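Local coordinates for V-type ATPase 116 kDa subunit (Meiothermus ruber, PDB 3RRK), which is the cytoplasmic N-terminal domain of subunit I, the subunit a homolog of a V-type ATPase, and probably serves in rotary proton transport, at residues A[63-66]-A[67-70]; A[72-75]-A[76-80]; A[92-95]-A[96-100]; A[249-252]-A[253-257]; A[263-266]-A[267-271]. All coordinates share one frame; numbering follows the deposited sequence.

Overall arrangement
Five contacts, each local to one helix or its end, lie on three helices that pack together: contacts 1 and 2 follow one another on helix 56-79, contact 3 opens helix 94-138, and contacts 4 and 5 lie on the long helix 224-281. Contact 1 touches contacts 5 and 3, its centre about 8 Å and 11 Å from theirs, and contacts 3 and 5, with centres about 12 Å apart, also touch. Contact 2 touches contacts 4 and 5, whose own centres are about 20 Å apart. Segments remote in sequence thus meet in a single helical bundle, part of the elongated cytoplasmic domain, whose two small antiparallel sheets are formed by other parts of the chain.

Contact 1 of 5, residues A[63-66]-A[67-70]; sequences KRWE and AVVS
Val68 meets the turn before it through one methyl: CG2 stands 4.3 Å from Trp65 CE3, approaching the indole obliquely. Its torsion explains this, since CG1 lies anti to the backbone N (chi1 179°), which leaves CG2 beside the N and over the preceding turn, 3.2 Å from Arg64 O. Val69 repeats the arrangement, its CG2 lying 3.5 Å from Trp65 O. Branched, apolar side chains suit these positions because they cover the carbonyls while offering methyls to neighbouring helices.

The polar bonds between the two turns are those of the backbone. Ala67 N donates to Lys63 O, Val68 N to Arg64 O, and Val69 N to Trp65 O at 2.9 Å. Ser70 N completes the series on Glu66 O, nearly straight at 164°.

Arg64 and Glu66 turn their charges to other helices. Arg64 reaches helix 94-138, where Glu98 and Glu95 receive it, and the extended chain of Glu66 brings OE2 to a salt bridge with Lys275 of helix 224-281. Trp65, buried, lies between the same two helices, against Leu94 on one and Glu270 on the other.

The chemistry is thus divided: the backbone satisfies itself within helix 56-79, the aromatic and valine surface gives it apolar cover, and the ionic ends of Arg64 and Glu66 are spent on holding this helix to its two neighbours.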
loop_
_atom_site.group_PDB
_atom_site.type_symbol
_atom_site.label_atom_id
_atom_site.label_comp_id
_atom_site.label_asym_id
_atom_site.label_seq_id
_atom_site.Cartn_x
_atom_site.Cartn_y
_atom_site.Cartn_z
ATOM N N LYS A 63 17.380 13.955 -0.836
ATOM C CA LYS A 63 16.848 12.778 -0.161
ATOM C C LYS A 63 15.697 13.166 0.762
ATOM O O LYS A 63 14.688 12.469 0.809
ATOM C CB LYS A 63 17.930 12.019 0.616
ATOM C CG LYS A 63 18.991 11.333 -0.233
ATOM C CD LYS A 63 18.510 10.019 -0.849
ATOM C CE LYS A 63 18.841 8.822 0.044
ATOM N NZ LYS A 63 18.411 7.515 -0.559
ATOM N N ARG A 64 15.836 14.272 1.490
ATOM C CA ARG A 64 14.765 14.718 2.398
ATOM C C ARG A 64 13.495 15.167 1.670
ATOM O O ARG A 64 12.377 14.941 2.168
ATOM C CB ARG A 64 15.260 15.788 3.398
ATOM C CG ARG A 64 16.391 15.263 4.302
ATOM C CD ARG A 64 17.196 16.373 4.975
ATOM N NE ARG A 64 16.324 17.387 5.561
ATOM C CZ ARG A 64 16.772 18.519 6.084
ATOM N NH1 ARG A 64 18.074 18.772 6.083
ATOM N NH2 ARG A 64 15.923 19.391 6.606
ATOM N N TRP A 65 13.656 15.780 0.493
ATOM C CA TRP A 65 12.490 16.182 -0.299
ATOM C C TRP A 65 11.756 14.976 -0.872
ATOM O O TRP A 65 10.531 14.975 -0.978
ATOM C CB TRP A 65 12.882 17.150 -1.415
ATOM C CG TRP A 65 13.006 18.563 -0.994
ATOM C CD1 TRP A 65 14.148 19.308 -0.959
ATOM C CD2 TRP A 65 11.953 19.418 -0.528
ATOM N NE1 TRP A 65 13.872 20.581 -0.512
ATOM C CE2 TRP A 65 12.530 20.677 -0.245
ATOM C CE3 TRP A 65 10.576 19.243 -0.329
ATOM C CZ2 TRP A 65 11.784 21.756 0.235
ATOM C CZ3 TRP A 65 9.830 20.318 0.135
ATOM C CH2 TRP A 65 10.440 21.562 0.412
ATOM N N GLU A 66 12.519 13.950 -1.242
ATOM C CA GLU A 66 11.935 12.697 -1.702
ATOM C C GLU A 66 11.131 12.025 -0.590
ATOM O O GLU A 66 10.074 11.451 -0.836
ATOM C CB GLU A 66 13.019 11.764 -2.211
ATOM C CG GLU A 66 13.692 12.237 -3.492
ATOM C CD GLU A 66 14.801 11.303 -3.948
ATOM O OE1 GLU A 66 15.534 10.790 -3.061
ATOM O OE2 GLU A 66 14.926 11.087 -5.186
ATOM N N ALA A 67 11.638 12.121 0.634
ATOM C CA ALA A 67 10.966 11.575 1.813
ATOM C C ALA A 67 9.676 12.352 2.075
ATOM O O ALA A 67 8.641 11.761 2.395
ATOM C CB ALA A 67 11.902 11.618 3.041
ATOM N N VAL A 68 9.733 13.675 1.931
ATOM C CA VAL A 68 8.508 14.464 1.946
ATOM C C VAL A 68 7.513 13.989 0.876
ATOM O O VAL A 68 6.344 13.772 1.166
ATOM C CB VAL A 68 8.760 15.958 1.746
ATOM C CG1 VAL A 68 7.440 16.695 1.761
ATOM C CG2 VAL A 68 9.688 16.505 2.809
ATOM N N VAL A 69 7.974 13.794 -0.352
ATOM C CA VAL A 69 7.069 13.316 -1.394
ATOM C C VAL A 69 6.415 11.994 -0.986
ATOM O O VAL A 69 5.200 11.826 -1.048
ATOM C CB VAL A 69 7.784 13.130 -2.753
ATOM C CG1 VAL A 69 6.954 12.242 -3.670
ATOM C CG2 VAL A 69 8.077 14.476 -3.405
ATOM N N SER A 70 7.232 11.048 -0.569
ATOM C CA SER A 70 6.733 9.724 -0.224
ATOM C C SER A 70 5.792 9.717 0.997
ATOM O O SER A 70 4.789 9.024 1.001
ATOM C CB SER A 70 7.915 8.781 -0.030
ATOM O OG SER A 70 7.629 7.819 0.958
#

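Contact 2 of 5, residues A[72-75]-A[76-80]; sequences AEQS and LTVVG
Thr77 grips Glu73 O twice. Its backbone N donates at 3.0 Å, nearly in line with the carbonyl bond, and its hydroxyl OG1 donates to the same oxygen at 3.2 Å from above the carbonyl plane. The hydroxyl can do so because OG1 sits beside the backbone N (chi1 -67°), facing the previous turn; a threonine at an exposed position can thus satisfy its own polar group on the helix. Leu76 places CG 3.3 Å from Ala72 O, while its backbone N bonds that oxygen at 2.8 Å. Alongside, Gln74 and Val78 point the same way, with Gln74 OE1 4.1 Å from Val78 CG2.

The helix ends here in a Schellman motif. Gly80, with positive phi (90°), is the C-prime residue: Leu81 N turns back to Leu76 O, and Gly80 N bonds Leu76 O at 2.7 Å and, weakly, Thr77 O. Glycine suits the place because a CB would be pressed against the preceding carbonyl oxygen.

Farther out, Arg115 NH1 bonds Val78 O near this helix end. Ser75 returns its hydroxyl to Gln71 O, and this small buried residue lets helix 56-79 come close to Ala105 and Ala108 on one helix and Leu260 on another.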
loop_
_atom_site.group_PDB
_atom_site.type_symbol
_atom_site.label_atom_id
_atom_site.label_comp_id
_atom_site.label_asym_id
_atom_site.label_seq_id
_atom_site.Cartn_x
_atom_site.Cartn_y
_atom_site.Cartn_z
ATOM N N ALA A 72 3.902 12.281 2.135
ATOM C CA ALA A 72 2.652 12.936 1.789
ATOM C C ALA A 72 1.779 11.997 0.944
ATOM O O ALA A 72 0.585 11.867 1.205
ATOM C CB ALA A 72 2.906 14.251 1.072
ATOM N N GLU A 73 2.367 11.337 -0.055
ATOM C CA GLU A 73 1.607 10.357 -0.834
ATOM C C GLU A 73 0.985 9.318 0.085
ATOM O O GLU A 73 -0.216 9.089 0.061
ATOM C CB GLU A 73 2.470 9.672 -1.892
ATOM C CG GLU A 73 2.616 10.510 -3.165
ATOM C CD GLU A 73 3.570 9.904 -4.209
ATOM O OE1 GLU A 73 4.244 8.881 -3.914
ATOM O OE2 GLU A 73 3.644 10.468 -5.328
ATOM N N GLN A 74 1.810 8.698 0.909
ATOM C CA GLN A 74 1.314 7.688 1.819
ATOM C C GLN A 74 0.151 8.244 2.653
ATOM O O GLN A 74 -0.873 7.586 2.790
ATOM C CB GLN A 74 2.460 7.121 2.671
ATOM C CG GLN A 74 2.033 6.273 3.869
ATOM C CD GLN A 74 1.978 7.075 5.175
ATOM O OE1 GLN A 74 0.929 7.171 5.814
ATOM N NE2 GLN A 74 3.115 7.651 5.569
ATOM N N SER A 75 0.290 9.462 3.175
ATOM C CA SER A 75 -0.779 10.065 3.967
ATOM C C SER A 75 -2.061 10.327 3.174
ATOM O O SER A 75 -3.157 10.035 3.649
ATOM C CB SER A 75 -0.307 11.340 4.669
ATOM O OG SER A 75 0.860 11.084 5.436
ATOM N N LEU A 76 -1.922 10.864 1.965
ATOM C CA LEU A 76 -3.076 11.193 1.136
ATOM C C LEU A 76 -3.860 9.933 0.765
ATOM O O LEU A 76 -5.101 9.929 0.751
ATOM C CB LEU A 76 -2.631 11.963 -0.102
ATOM C CG LEU A 76 -2.195 13.405 0.173
ATOM C CD1 LEU A 76 -1.383 13.933 -1.000
ATOM C CD2 LEU A 76 -3.383 14.312 0.456
ATOM N N THR A 77 -3.127 8.855 0.509
ATOM C CA THR A 77 -3.733 7.557 0.250
ATOM C C THR A 77 -4.640 7.094 1.380
ATOM O O THR A 77 -5.795 6.709 1.155
ATOM C CB THR A 77 -2.665 6.491 -0.009
ATOM O OG1 THR A 77 -1.993 6.786 -1.245
ATOM C CG2 THR A 77 -3.308 5.118 -0.103
ATOM N N VAL A 78 -4.121 7.159 2.598
ATOM C CA VAL A 78 -4.886 6.769 3.785
ATOM C C VAL A 78 -6.124 7.612 3.945
ATOM O O VAL A 78 -7.180 7.143 4.365
ATOM C CB VAL A 78 -4.030 6.926 5.058
ATOM C CG1 VAL A 78 -4.877 6.794 6.329
ATOM C CG2 VAL A 78 -2.909 5.928 5.030
ATOM N N VAL A 79 -5.975 8.876 3.601
ATOM C CA VAL A 79 -7.007 9.867 3.838
ATOM C C VAL A 79 -8.021 9.825 2.712
ATOM O O VAL A 79 -9.191 10.143 2.904
ATOM C CB VAL A 79 -6.352 11.258 4.033
ATOM C CG1 VAL A 79 -7.119 12.342 3.362
ATOM C CG2 VAL A 79 -6.184 11.533 5.512
ATOM N N GLY A 80 -7.575 9.380 1.542
ATOM C CA GLY A 80 -8.471 9.185 0.422
ATOM C C GLY A 80 -8.571 10.448 -0.399
ATOM O O GLY A 80 -9.662 10.893 -0.766
#

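Contact 3 of 5, residues A[92-95]-A[96-100]; sequences GSLE and EAEAV
Glu98 lies back over Leu94, one turn earlier, and can be followed outward from the helix. Its CB stands 3.3 Å from Leu94 O, the oxygen to which its backbone N donates. CG sits beside that N (chi1 -75°) and also rests on Leu94 O. The chain then runs out extended, so that CD comes 4.0 Å from Leu94 CG, the two side chains passing at a slant. At the end, OE1 lies 3.7 Å from Glu95 CA, and OE2 flanks Leu94 CG and CD1 while making a salt bridge with Arg64 NE. Glu95 sends its own OE2 to Arg64 NH2, so one guanidinium is shared by two carboxylates whose nearest oxygens, Glu95 OE2 and Glu98 OE1, remain 4.9 Å apart; the arginine probably offsets their mutual repulsion. With an alanine at Glu98, Arg64 NE would probably lose its carboxylate and the flank of Leu94 its cover.

The start of the helix is fixed separately. Ser93 is its N-cap: OG accepts from Glu96 N at 2.9 Å and a nearly straight 167°, satisfying an amide that has no preceding turn to bond. Glu96 reaches back with an extended chain toward the residues before the cap, OE1 lying 3.3 Å from Gly92 CA.

Helix 94-138 thus begins against helix 56-79, while Ala97 rests on Phe90 of the preceding loop and meets Leu263 of helix 224-281.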
loop_
_atom_site.group_PDB
_atom_site.type_symbol
_atom_site.label_atom_id
_atom_site.label_comp_id
_atom_site.label_asym_id
_atom_site.label_seq_id
_atom_site.Cartn_x
_atom_site.Cartn_y
_atom_site.Cartn_z
ATOM N N GLY A 92 7.087 27.372 2.666
ATOM C CA GLY A 92 8.084 27.419 3.723
ATOM C C GLY A 92 9.377 26.667 3.435
ATOM O O GLY A 92 9.574 26.109 2.356
ATOM N N SER A 93 10.266 26.663 4.421
ATOM C CA SER A 93 11.492 25.880 4.374
ATOM C C SER A 93 11.170 24.389 4.327
ATOM O O SER A 93 10.049 23.968 4.606
ATOM C CB SER A 93 12.375 26.169 5.601
ATOM O OG SER A 93 11.759 25.780 6.833
ATOM N N LEU A 94 12.173 23.604 3.962
ATOM C CA LEU A 94 12.114 22.153 4.025
ATOM C C LEU A 94 11.931 21.713 5.482
ATOM O O LEU A 94 11.164 20.806 5.786
ATOM C CB LEU A 94 13.409 21.592 3.436
ATOM C CG LEU A 94 13.805 20.131 3.552
ATOM C CD1 LEU A 94 12.855 19.230 2.782
ATOM C CD2 LEU A 94 15.237 19.969 3.080
ATOM N N GLU A 95 12.630 22.382 6.382
ATOM C CA GLU A 95 12.465 22.146 7.804
ATOM C C GLU A 95 11.018 22.343 8.286
ATOM O O GLU A 95 10.445 21.487 8.952
ATOM C CB GLU A 95 13.437 23.029 8.578
ATOM C CG GLU A 95 14.926 22.584 8.461
ATOM C CD GLU A 95 15.607 22.889 7.094
ATOM O OE1 GLU A 95 15.172 23.817 6.363
ATOM O OE2 GLU A 95 16.607 22.197 6.765
ATOM N N GLU A 96 10.414 23.457 7.920
ATOM C CA GLU A 96 8.998 23.673 8.196
ATOM C C GLU A 96 8.124 22.569 7.581
ATOM O O GLU A 96 7.255 22.019 8.252
ATOM C CB GLU A 96 8.591 25.045 7.685
ATOM C CG GLU A 96 7.473 25.711 8.403
ATOM C CD GLU A 96 7.212 27.127 7.876
ATOM O OE1 GLU A 96 7.954 27.616 6.979
ATOM O OE2 GLU A 96 6.246 27.746 8.367
ATOM N N ALA A 97 8.356 22.232 6.315
ATOM C CA ALA A 97 7.586 21.169 5.644
ATOM C C ALA A 97 7.696 19.846 6.385
ATOM O O ALA A 97 6.705 19.151 6.639
ATOM C CB ALA A 97 8.042 20.978 4.187
ATOM N N GLU A 98 8.924 19.491 6.708
ATOM C CA GLU A 98 9.167 18.262 7.399
ATOM C C GLU A 98 8.498 18.273 8.798
ATOM O O GLU A 98 7.981 17.248 9.265
ATOM C CB GLU A 98 10.666 18.074 7.545
ATOM C CG GLU A 98 11.429 17.649 6.313
ATOM C CD GLU A 98 12.938 17.747 6.586
ATOM O OE1 GLU A 98 13.342 18.623 7.393
ATOM O OE2 GLU A 98 13.712 16.949 6.028
ATOM N N ALA A 99 8.515 19.430 9.463
ATOM C CA ALA A 99 8.005 19.541 10.837
ATOM C C ALA A 99 6.491 19.442 10.857
ATOM O O ALA A 99 5.906 18.952 11.823
ATOM C CB ALA A 99 8.469 20.845 11.498
ATOM N N VAL A 100 5.869 19.916 9.782
ATOM C CA VAL A 100 4.419 19.881 9.620
ATOM C C VAL A 100 3.912 18.481 9.272
ATOM O O VAL A 100 2.790 18.121 9.608
ATOM C CB VAL A 100 3.963 20.907 8.529
ATOM C CG1 VAL A 100 2.488 20.721 8.134
ATOM C CG2 VAL A 100 4.211 22.313 9.024
#

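Contact 4 of 5, residues A[249-252]-A[253-257]; sequences VARL and SRESG
Leu252 and Ser256 form the inward part of this contact, with Leu252 CD1 4.3 Å from Ser256 CB and the backbone bond from Ser256 N to Leu252 O weak. The regular helical bonds come just before it: Ser253 N donates to Val249 O, and Arg254 N to Ala250 O at an almost straight 170°. Val249 and Leu252 are buried against helix 94-138, as befits apolar side chains turned to another helix, and the small Ser256 fits beside Leu252.

The outer side, where Arg254 and Glu255 are exposed, is made of long charged chains whose charged ends do not meet. Arg251 and Glu255 run side by side in the same direction, but what touches is the arginine's aliphatic part: Glu255 OE2 lies 3.3 Å from Arg251 CG, whereas Arg251 NE is 4.8 Å from that oxygen, and the two flat groups are turned 56° apart. The arginine bends at chi3 and spends NH1 on a salt bridge with Glu248 instead; Glu255 OE1 has a long, weak ion pair with Arg107. Arg254 folds back along the helix. One face of its guanidinium lies over Arg251 CA and the carbonyl of Ala250, with NH1 3.5 Å from Ala250 CB. The small Ala250 leaves room for this flat group to lie along the backbone.

Val249, Leu252 and Ser256, spaced by three and then four residues, meet Leu111, Arg107 and Val104 in turn as helix 94-138 runs the other way, a pattern consistent with an antiparallel coiled coil of the two long helices.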
loop_
_atom_site.group_PDB
_atom_site.type_symbol
_atom_site.label_atom_id
_atom_site.label_comp_id
_atom_site.label_asym_id
_atom_site.label_seq_id
_atom_site.Cartn_x
_atom_site.Cartn_y
_atom_site.Cartn_z
ATOM N N VAL A 249 -9.693 9.262 11.026
ATOM C CA VAL A 249 -9.224 9.477 9.679
ATOM C C VAL A 249 -9.891 10.714 9.052
ATOM O O VAL A 249 -9.209 11.575 8.490
ATOM C CB VAL A 249 -9.413 8.205 8.818
ATOM C CG1 VAL A 249 -9.013 8.472 7.375
ATOM C CG2 VAL A 249 -8.581 7.046 9.403
ATOM N N ALA A 250 -11.211 10.815 9.178
ATOM C CA ALA A 250 -11.929 12.013 8.742
ATOM C C ALA A 250 -11.337 13.263 9.369
ATOM O O ALA A 250 -11.031 14.230 8.683
ATOM C CB ALA A 250 -13.410 11.913 9.072
ATOM N N ARG A 251 -11.171 13.241 10.683
ATOM C CA ARG A 251 -10.590 14.374 11.389
ATOM C C ARG A 251 -9.214 14.740 10.831
ATOM O O ARG A 251 -8.870 15.910 10.725
ATOM C CB ARG A 251 -10.536 14.087 12.885
ATOM C CG ARG A 251 -9.864 15.153 13.722
ATOM C CD ARG A 251 -9.978 14.819 15.206
ATOM N NE ARG A 251 -11.378 14.698 15.623
ATOM C CZ ARG A 251 -11.952 13.575 16.059
ATOM N NH1 ARG A 251 -11.249 12.449 16.157
ATOM N NH2 ARG A 251 -13.234 13.580 16.411
ATOM N N LEU A 252 -8.436 13.746 10.434
ATOM C CA LEU A 252 -7.112 14.028 9.902
ATOM C C LEU A 252 -7.215 14.673 8.509
ATOM O O LEU A 252 -6.424 15.545 8.153
ATOM C CB LEU A 252 -6.264 12.760 9.872
ATOM C CG LEU A 252 -4.798 12.939 9.478
ATOM C CD1 LEU A 252 -4.125 13.884 10.433
ATOM C CD2 LEU A 252 -4.052 11.613 9.436
ATOM N N SER A 253 -8.206 14.244 7.735
ATOM C CA SER A 253 -8.463 14.827 6.433
ATOM C C SER A 253 -8.858 16.312 6.548
ATOM O O SER A 253 -8.295 17.188 5.889
ATOM C CB SER A 253 -9.570 14.061 5.731
ATOM O OG SER A 253 -9.618 14.406 4.359
ATOM N N ARG A 254 -9.832 16.595 7.393
ATOM C CA ARG A 254 -10.266 17.965 7.571
ATOM C C ARG A 254 -9.140 18.854 8.099
ATOM O O ARG A 254 -8.984 19.989 7.673
ATOM C CB ARG A 254 -11.484 18.022 8.491
ATOM C CG ARG A 254 -12.696 17.286 7.947
ATOM C CD ARG A 254 -13.965 17.617 8.733
ATOM N NE ARG A 254 -13.851 17.185 10.122
ATOM C CZ ARG A 254 -14.232 15.992 10.571
ATOM N NH1 ARG A 254 -14.768 15.110 9.741
ATOM N NH2 ARG A 254 -14.080 15.687 11.853
ATOM N N GLU A 255 -8.342 18.338 9.022
ATOM C CA GLU A 255 -7.315 19.164 9.635
ATOM C C GLU A 255 -6.119 19.369 8.720
ATOM O O GLU A 255 -5.463 20.407 8.760
ATOM C CB GLU A 255 -6.834 18.526 10.933
ATOM C CG GLU A 255 -7.858 18.481 12.049
ATOM C CD GLU A 255 -7.373 17.660 13.241
ATOM O OE1 GLU A 255 -6.414 16.858 13.067
ATOM O OE2 GLU A 255 -7.954 17.827 14.341
ATOM N N SER A 256 -5.832 18.373 7.895
ATOM C CA SER A 256 -4.535 18.316 7.238
ATOM C C SER A 256 -4.533 17.922 5.754
ATOM O O SER A 256 -3.477 17.927 5.120
ATOM C CB SER A 256 -3.608 17.367 8.020
ATOM O OG SER A 256 -3.037 18.021 9.132
ATOM N N GLY A 257 -5.689 17.557 5.211
ATOM C CA GLY A 257 -5.771 17.157 3.814
ATOM C C GLY A 257 -5.162 18.172 2.848
ATOM O O GLY A 257 -4.322 17.831 2.009
#

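Contact 5 of 5, residues A[263-266]-A[267-271]; sequences LWTR and AKDEV
Arg266 and Glu270, one turn apart, are joined by a salt bridge. Arg266 NE donates to Glu270 OE2 at 3.0 Å and 167°, reaching the anti lone pair of that oxygen, which lies in the guanidinium plane; NH2 adds a weak bond to the same atom. The carboxylate plane is turned 51° from the guanidinium. Both chains bend at chi2, bringing their ends together across the turn. Arg273 is a second partner of OE2, and Arg266 NH1 bonds Gly92 O and Phe90 O. A leucine in place of Arg266 would probably leave these two carbonyls without their donor and Glu270 with one cation fewer.

A CH-pi contact pairs Trp264 with Lys268. Lys268 CG sits over one face of the indole, 3.7 Å from the centroid of its six-membered ring, and Lys268 CE lies 3.5 Å from Trp264 CZ2. The lysine thus gives its methylenes to the ring and carries its amine onward, while Trp264 NE1 bonds Glu73.

Backbone bonds complete the turn, among them Lys268 N to Trp264 O at 2.8 Å.

Ala267, small and buried, lets helix 56-79 press in through Trp65, Val68 and Val69, while Leu263 and Thr265 pack on Phe90 and Pro89 of the loop leading to helix 94-138.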
loop_
_atom_site.group_PDB
_atom_site.type_symbol
_atom_site.label_atom_id
_atom_site.label_comp_id
_atom_site.label_asym_id
_atom_site.label_seq_id
_atom_site.Cartn_x
_atom_site.Cartn_y
_atom_site.Cartn_z
ATOM N N LEU A 263 2.133 20.276 0.330
ATOM C CA LEU A 263 3.462 19.753 0.634
ATOM C C LEU A 263 3.926 18.867 -0.506
ATOM O O LEU A 263 5.058 18.965 -0.981
ATOM C CB LEU A 263 3.424 18.927 1.930
ATOM C CG LEU A 263 3.244 19.773 3.195
ATOM C CD1 LEU A 263 2.566 18.987 4.324
ATOM C CD2 LEU A 263 4.568 20.406 3.628
ATOM N N TRP A 264 3.033 17.989 -0.938
ATOM C CA TRP A 264 3.342 17.074 -2.000
ATOM C C TRP A 264 3.781 17.873 -3.212
ATOM O O TRP A 264 4.805 17.584 -3.855
ATOM C CB TRP A 264 2.105 16.253 -2.331
ATOM C CG TRP A 264 2.324 15.284 -3.447
ATOM C CD1 TRP A 264 2.898 14.049 -3.359
ATOM C CD2 TRP A 264 1.975 15.472 -4.827
ATOM N NE1 TRP A 264 2.927 13.454 -4.595
ATOM C CE2 TRP A 264 2.375 14.304 -5.515
ATOM C CE3 TRP A 264 1.360 16.509 -5.542
ATOM C CZ2 TRP A 264 2.177 14.146 -6.894
ATOM C CZ3 TRP A 264 1.166 16.347 -6.912
ATOM C CH2 TRP A 264 1.574 15.175 -7.570
ATOM N N THR A 265 3.002 18.906 -3.502
ATOM C CA THR A 265 3.222 19.710 -4.675
ATOM C C THR A 265 4.588 20.386 -4.616
ATOM O O THR A 265 5.431 20.208 -5.502
ATOM C CB THR A 265 2.087 20.709 -4.834
ATOM O OG1 THR A 265 0.869 19.978 -4.988
ATOM C CG2 THR A 265 2.293 21.582 -6.054
ATOM N N ARG A 266 4.836 21.141 -3.563
ATOM C CA ARG A 266 6.140 21.773 -3.435
ATOM C C ARG A 266 7.287 20.754 -3.564
ATOM O O ARG A 266 8.301 21.031 -4.213
ATOM C CB ARG A 266 6.213 22.536 -2.119
ATOM C CG ARG A 266 7.603 22.919 -1.674
ATOM C CD ARG A 266 8.161 24.068 -2.468
ATOM N NE ARG A 266 9.484 24.464 -1.987
ATOM C CZ ARG A 266 9.703 25.146 -0.862
ATOM N NH1 ARG A 266 8.682 25.509 -0.073
ATOM N NH2 ARG A 266 10.950 25.458 -0.519
ATOM N N ALA A 267 7.113 19.572 -2.967
ATOM C CA ALA A 267 8.177 18.571 -2.940
ATOM C C ALA A 267 8.393 17.895 -4.291
ATOM O O ALA A 267 9.525 17.677 -4.695
ATOM C CB ALA A 267 7.952 17.537 -1.826
ATOM N N LYS A 268 7.318 17.558 -4.988
ATOM C CA LYS A 268 7.453 17.064 -6.361
ATOM C C LYS A 268 8.343 17.975 -7.197
ATOM O O LYS A 268 9.242 17.490 -7.887
ATOM C CB LYS A 268 6.091 16.907 -7.027
ATOM C CG LYS A 268 5.442 15.553 -6.747
ATOM C CD LYS A 268 6.268 14.452 -7.382
ATOM C CE LYS A 268 5.405 13.344 -7.964
ATOM N NZ LYS A 268 6.190 12.087 -8.159
ATOM N N ASP A 269 8.118 19.286 -7.118
ATOM C CA ASP A 269 8.924 20.241 -7.881
ATOM C C ASP A 269 10.336 20.326 -7.373
ATOM O O ASP A 269 11.271 20.556 -8.152
ATOM C CB ASP A 269 8.338 21.658 -7.846
ATOM C CG ASP A 269 6.912 21.710 -8.332
ATOM O OD1 ASP A 269 6.508 20.812 -9.111
ATOM O OD2 ASP A 269 6.195 22.651 -7.922
ATOM N N GLU A 270 10.487 20.187 -6.057
ATOM C CA GLU A 270 11.796 20.318 -5.452
ATOM C C GLU A 270 12.689 19.188 -5.933
ATOM O O GLU A 270 13.851 19.402 -6.293
ATOM C CB GLU A 270 11.684 20.330 -3.934
ATOM C CG GLU A 270 11.265 21.670 -3.409
ATOM C CD GLU A 270 12.348 22.700 -3.602
ATOM O OE1 GLU A 270 13.450 22.319 -4.038
ATOM O OE2 GLU A 270 12.110 23.886 -3.321
ATOM N N VAL A 271 12.120 17.993 -5.980
ATOM C CA VAL A 271 12.847 16.826 -6.438
ATOM C C VAL A 271 13.274 16.958 -7.912
ATOM O O VAL A 271 14.443 16.743 -8.250
ATOM C CB VAL A 271 12.030 15.559 -6.181
ATOM C CG1 VAL A 271 12.634 14.389 -6.902
ATOM C CG2 VAL A 271 11.936 15.301 -4.660
#